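Long-range contact in conserved hypothetical protein BT1257 (Bacteroides thetaiotaomicron, PDB 2FG1), which is of unproven function but, as a macrodomain protein, probably removes ADP-ribose from modified thymidine in DNA by hydrolysis: residues Q60-N72 and L77-Y89. Sequence-based numbering, arbitrary orientation.
Sequences QEEFTLGAVQFVN and LYVANMIGQHGIY
The methyl CD1 of I83 sits over the centre of the F63 ring, a CH-pi contact with CD1 3.6 Å from the ring centroid; W56 of helix 48-59 meets the same ring edge-to-face. F63 reaches this methyl because its CG lies anti to the backbone N (chi1 -166°), and the two side chains cross at about a right angle. F70 carries V68 CG1 over one face, offset toward the rim, while its CE1 lies 3.8 Å from A80 CB. Over one face of Y78 lies the amide end of N72, its plane turned 74° from the ring. F113 of helix 100-117 stacks on F70 and meets Y78 edge-to-face.

The side chains of Q69 and N81 lie side by side, on the opposite face of the sheet from F70, with their amide planes 62° apart. N81 ND2 donates to Q69 OE1 at 2.9 Å; the oxygen lies almost in the N81 amide plane. The same ND2 also binds P49 O, N81 OD1 accepts from H26 NE2 and Q69 NE2 reaches A52 O, so both amides are fixed in rotation and tied to neighbouring elements.

The backbones of strands 68-74 and 77-85 pair as an antiparallel hairpin at the edge of the macrodomain sheet. Q69 and N81 bond reciprocally through their backbones, as do V71 and V79. Beyond the strand end, the type II turn T64-A67 continues the pairing: G66 N meets I83 O at 2.9 Å, nearly straight, and A67 O receives I83 N.

The hairpin thus presents V68, F70 and M82 to helix 100-117 as a largely apolar surface, with A80 packed against V68 and F70, whereas on the reverse a buried N81 amide has its hydrogen-bonding needs met by Q69, H26 and P49.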
loop_
_atom_site.group_PDB
_atom_site.type_symbol
_atom_site.label_atom_id
_atom_site.label_comp_id
_atom_site.label_asym_id
_atom_site.label_seq_id
_atom_site.Cartn_x
_atom_site.Cartn_y
_atom_site.Cartn_z
ATOM N N GLN A 60 -4.068 0.367 19.195
ATOM C CA GLN A 60 -2.717 0.937 19.324
ATOM C C GLN A 60 -1.642 -0.131 19.499
ATOM O O GLN A 60 -0.608 0.095 20.154
ATOM C CB GLN A 60 -2.660 2.033 20.403
ATOM C CG GLN A 60 -3.247 3.367 19.919
ATOM C CD GLN A 60 -2.433 4.005 18.790
ATOM O OE1 GLN A 60 -1.216 4.210 18.920
ATOM N NE2 GLN A 60 -3.101 4.325 17.680
ATOM N N GLU A 61 -1.880 -1.289 18.892
ATOM C CA GLU A 61 -0.926 -2.383 18.920
ATOM C C GLU A 61 -0.098 -2.364 17.646
ATOM O O GLU A 61 -0.566 -2.755 16.571
ATOM C CB GLU A 61 -1.643 -3.714 19.115
ATOM C CG GLU A 61 -2.244 -3.846 20.505
ATOM C CD GLU A 61 -3.282 -4.941 20.611
ATOM O OE1 GLU A 61 -3.186 -5.937 19.863
ATOM O OE2 GLU A 61 -4.194 -4.803 21.452
ATOM N N GLU A 62 1.130 -1.869 17.787
ATOM C CA GLU A 62 2.045 -1.638 16.659
ATOM C C GLU A 62 1.382 -0.789 15.566
ATOM O O GLU A 62 1.500 -1.084 14.378
ATOM C CB GLU A 62 2.577 -2.963 16.088
ATOM C CG GLU A 62 3.346 -3.806 17.099
ATOM C CD GLU A 62 3.713 -5.187 16.577
ATOM O OE1 GLU A 62 4.265 -5.292 15.457
ATOM O OE2 GLU A 62 3.457 -6.173 17.297
ATOM N N PHE A 63 0.680 0.261 15.980
ATOM C CA PHE A 63 0.070 1.186 15.040
ATOM C C PHE A 63 1.073 2.305 14.814
ATOM O O PHE A 63 0.937 3.413 15.342
ATOM C CB PHE A 63 -1.274 1.717 15.554
ATOM C CG PHE A 63 -2.086 2.406 14.493
ATOM C CD1 PHE A 63 -2.910 1.666 13.646
ATOM C CD2 PHE A 63 -2.020 3.786 14.327
ATOM C CE1 PHE A 63 -3.641 2.286 12.655
ATOM C CE2 PHE A 63 -2.753 4.416 13.342
ATOM C CZ PHE A 63 -3.567 3.671 12.506
ATOM N N THR A 64 2.102 1.980 14.041
ATOM C CA THR A 64 3.280 2.834 13.917
ATOM C C THR A 64 3.708 2.916 12.457
ATOM O O THR A 64 3.447 2.010 11.664
ATOM C CB THR A 64 4.471 2.303 14.767
ATOM O OG1 THR A 64 4.697 0.916 14.486
ATOM C CG2 THR A 64 4.183 2.460 16.246
ATOM N N LEU A 65 4.380 4.010 12.114
ATOM C CA LEU A 65 4.991 4.153 10.799
ATOM C C LEU A 65 5.874 2.946 10.497
ATOM O O LEU A 65 6.711 2.560 11.337
ATOM C CB LEU A 65 5.818 5.441 10.736
ATOM C CG LEU A 65 4.996 6.730 10.663
ATOM C CD1 LEU A 65 5.868 7.918 11.041
ATOM C CD2 LEU A 65 4.390 6.932 9.284
ATOM N N GLY A 66 5.688 2.350 9.322
ATOM C CA GLY A 66 6.456 1.171 8.941
ATOM C C GLY A 66 5.730 -0.141 9.160
ATOM O O GLY A 66 6.156 -1.159 8.629
ATOM N N ALA A 67 4.628 -0.114 9.916
ATOM C CA ALA A 67 3.850 -1.325 10.191
ATOM C C ALA A 67 2.843 -1.616 9.079
ATOM O O ALA A 67 2.424 -0.712 8.342
ATOM C CB ALA A 67 3.139 -1.220 11.544
ATOM N N VAL A 68 2.445 -2.880 8.968
ATOM C CA VAL A 68 1.507 -3.316 7.935
ATOM C C VAL A 68 0.509 -4.290 8.540
ATOM O O VAL A 68 0.890 -5.182 9.310
ATOM C CB VAL A 68 2.244 -4.019 6.755
ATOM C CG1 VAL A 68 1.261 -4.384 5.640
ATOM C CG2 VAL A 68 3.364 -3.142 6.207
ATOM N N GLN A 69 -0.756 -4.142 8.140
ATOM C CA GLN A 69 -1.820 -5.085 8.462
ATOM C C GLN A 69 -2.309 -5.725 7.175
ATOM O O GLN A 69 -2.637 -5.016 6.217
ATOM C CB GLN A 69 -2.966 -4.330 9.125
ATOM C CG GLN A 69 -4.199 -5.151 9.443
ATOM C CD GLN A 69 -5.293 -4.270 9.977
ATOM O OE1 GLN A 69 -5.680 -3.297 9.340
ATOM N NE2 GLN A 69 -5.810 -4.609 11.157
ATOM N N PHE A 70 -2.353 -7.059 7.150
ATOM C CA PHE A 70 -2.817 -7.804 5.983
ATOM C C PHE A 70 -4.210 -8.345 6.244
ATOM O O PHE A 70 -4.440 -9.016 7.256
ATOM C CB PHE A 70 -1.860 -8.963 5.654
ATOM C CG PHE A 70 -0.456 -8.513 5.332
ATOM C CD1 PHE A 70 -0.086 -8.225 4.023
ATOM C CD2 PHE A 70 0.497 -8.375 6.340
ATOM C CE1 PHE A 70 1.218 -7.803 3.729
ATOM C CE2 PHE A 70 1.801 -7.951 6.048
ATOM C CZ PHE A 70 2.155 -7.674 4.739
ATOM N N VAL A 71 -5.158 -8.008 5.376
ATOM C CA VAL A 71 -6.520 -8.514 5.525
ATOM C C VAL A 71 -6.908 -9.288 4.286
ATOM O O VAL A 71 -6.582 -8.914 3.160
ATOM C CB VAL A 71 -7.562 -7.388 5.834
ATOM C CG1 VAL A 71 -7.767 -6.480 4.642
ATOM C CG2 VAL A 71 -8.896 -7.966 6.270
ATOM N N ASN A 72 -7.602 -10.382 4.510
ATOM C CA ASN A 72 -8.175 -11.151 3.424
ATOM C C ASN A 72 -9.487 -10.508 2.988
ATOM O O ASN A 72 -10.316 -10.142 3.836
ATOM C CB ASN A 72 -8.393 -12.606 3.824
ATOM C CG ASN A 72 -8.864 -13.439 2.664
ATOM O OD1 ASN A 72 -8.066 -13.844 1.813
ATOM N ND2 ASN A 72 -10.166 -13.663 2.586
ATOM N N LEU A 77 -6.977 -13.195 -2.305
ATOM C CA LEU A 77 -6.855 -11.727 -2.413
ATOM C C LEU A 77 -6.767 -11.054 -1.054
ATOM O O LEU A 77 -7.654 -11.213 -0.207
ATOM C CB LEU A 77 -7.991 -11.118 -3.248
ATOM C CG LEU A 77 -7.973 -9.613 -3.567
ATOM C CD1 LEU A 77 -6.681 -9.164 -4.232
ATOM C CD2 LEU A 77 -9.162 -9.252 -4.443
ATOM N N TYR A 78 -5.683 -10.310 -0.854
ATOM C CA TYR A 78 -5.422 -9.610 0.397
ATOM C C TYR A 78 -5.258 -8.129 0.133
ATOM O O TYR A 78 -4.869 -7.729 -0.976
ATOM C CB TYR A 78 -4.150 -10.134 1.074
ATOM C CG TYR A 78 -4.237 -11.594 1.421
ATOM C CD1 TYR A 78 -4.601 -12.010 2.705
ATOM C CD2 TYR A 78 -3.981 -12.567 0.456
ATOM C CE1 TYR A 78 -4.697 -13.367 3.013
ATOM C CE2 TYR A 78 -4.079 -13.922 0.753
ATOM C CZ TYR A 78 -4.440 -14.306 2.032
ATOM O OH TYR A 78 -4.533 -15.654 2.322
ATOM N N VAL A 79 -5.530 -7.316 1.152
ATOM C CA VAL A 79 -5.193 -5.897 1.136
ATOM C C VAL A 79 -4.189 -5.633 2.246
ATOM O O VAL A 79 -4.381 -6.094 3.378
ATOM C CB VAL A 79 -6.457 -5.006 1.315
ATOM C CG1 VAL A 79 -6.077 -3.519 1.459
ATOM C CG2 VAL A 79 -7.436 -5.216 0.171
ATOM N N ALA A 80 -3.111 -4.916 1.923
ATOM C CA ALA A 80 -2.101 -4.530 2.893
ATOM C C ALA A 80 -2.284 -3.062 3.237
ATOM O O ALA A 80 -2.040 -2.180 2.402
ATOM C CB ALA A 80 -0.707 -4.787 2.322
ATOM N N ASN A 81 -2.730 -2.810 4.467
ATOM C CA ASN A 81 -2.864 -1.448 4.994
ATOM C C ASN A 81 -1.489 -1.059 5.549
ATOM O O ASN A 81 -1.090 -1.550 6.596
ATOM C CB ASN A 81 -3.901 -1.404 6.134
ATOM C CG ASN A 81 -5.324 -1.732 5.688
ATOM O OD1 ASN A 81 -5.741 -1.443 4.575
ATOM N ND2 ASN A 81 -6.115 -2.276 6.624
HETATM N N MSE A 82 -0.765 -0.206 4.823
HETATM C CA MSE A 82 0.628 0.106 5.144
HETATM C C MSE A 82 0.715 1.483 5.768
HETATM O O MSE A 82 0.392 2.466 5.117
HETATM C CB MSE A 82 1.476 0.116 3.863
HETATM C CG MSE A 82 1.454 -1.197 3.057
HETATM SE SE MSE A 82 2.751 -1.219 1.601
HETATM C CE MSE A 82 2.171 0.368 0.619
ATOM N N ILE A 83 1.166 1.579 7.016
ATOM C CA ILE A 83 1.234 2.900 7.646
ATOM C C ILE A 83 2.493 3.619 7.175
ATOM O O ILE A 83 3.594 3.351 7.663
ATOM C CB ILE A 83 1.150 2.838 9.184
ATOM C CG1 ILE A 83 -0.128 2.116 9.624
ATOM C CG2 ILE A 83 1.188 4.258 9.761
ATOM C CD1 ILE A 83 -0.263 2.001 11.138
ATOM N N GLY A 84 2.321 4.528 6.215
ATOM C CA GLY A 84 3.457 5.153 5.536
ATOM C C GLY A 84 3.419 6.659 5.411
ATOM O O GLY A 84 4.245 7.242 4.710
ATOM N N GLN A 85 2.458 7.287 6.072
ATOM C CA GLN A 85 2.423 8.736 6.085
ATOM C C GLN A 85 2.054 9.250 7.468
ATOM O O GLN A 85 1.280 8.632 8.202
ATOM C CB GLN A 85 1.520 9.301 4.981
ATOM C CG GLN A 85 0.060 9.208 5.277
ATOM C CD GLN A 85 -0.795 9.882 4.210
ATOM O OE1 GLN A 85 -0.970 9.335 3.114
ATOM N NE2 GLN A 85 -1.346 11.057 4.532
ATOM N N HIS A 86 2.657 10.381 7.816
ATOM C CA HIS A 86 2.487 10.987 9.122
ATOM C C HIS A 86 1.434 12.079 9.034
ATOM O O HIS A 86 1.625 13.081 8.341
ATOM C CB HIS A 86 3.819 11.562 9.593
ATOM C CG HIS A 86 3.753 12.204 10.939
ATOM N ND1 HIS A 86 3.298 11.542 12.060
ATOM C CD2 HIS A 86 4.084 13.452 11.347
ATOM C CE1 HIS A 86 3.360 12.352 13.102
ATOM N NE2 HIS A 86 3.826 13.518 12.695
ATOM N N GLY A 87 0.317 11.867 9.720
ATOM C CA GLY A 87 -0.809 12.793 9.669
ATOM C C GLY A 87 -1.468 12.783 8.302
ATOM O O GLY A 87 -1.169 11.928 7.454
ATOM N N ILE A 88 -2.369 13.739 8.097
ATOM C CA ILE A 88 -3.116 13.873 6.848
ATOM C C ILE A 88 -2.613 15.090 6.059
ATOM O O ILE A 88 -2.580 15.073 4.821
ATOM C CB ILE A 88 -4.648 13.973 7.121
ATOM C CG1 ILE A 88 -5.153 12.709 7.837
ATOM C CG2 ILE A 88 -5.432 14.225 5.827
ATOM C CD1 ILE A 88 -6.600 12.777 8.309
ATOM N N TYR A 89 -2.199 16.126 6.786
ATOM C CA TYR A 89 -1.752 17.383 6.189
ATOM C C TYR A 89 -0.272 17.623 6.457
ATOM O O TYR A 89 0.306 17.004 7.350
ATOM C CB TYR A 89 -2.564 18.555 6.749
ATOM C CG TYR A 89 -4.059 18.406 6.586
ATOM C CD1 TYR A 89 -4.663 18.551 5.337
ATOM C CD2 TYR A 89 -4.869 18.119 7.682
ATOM C CE1 TYR A 89 -6.042 18.415 5.187
ATOM C CE2 TYR A 89 -6.244 17.988 7.545
ATOM C CZ TYR A 89 -6.824 18.136 6.297
ATOM O OH TYR A 89 -8.187 18.001 6.160
#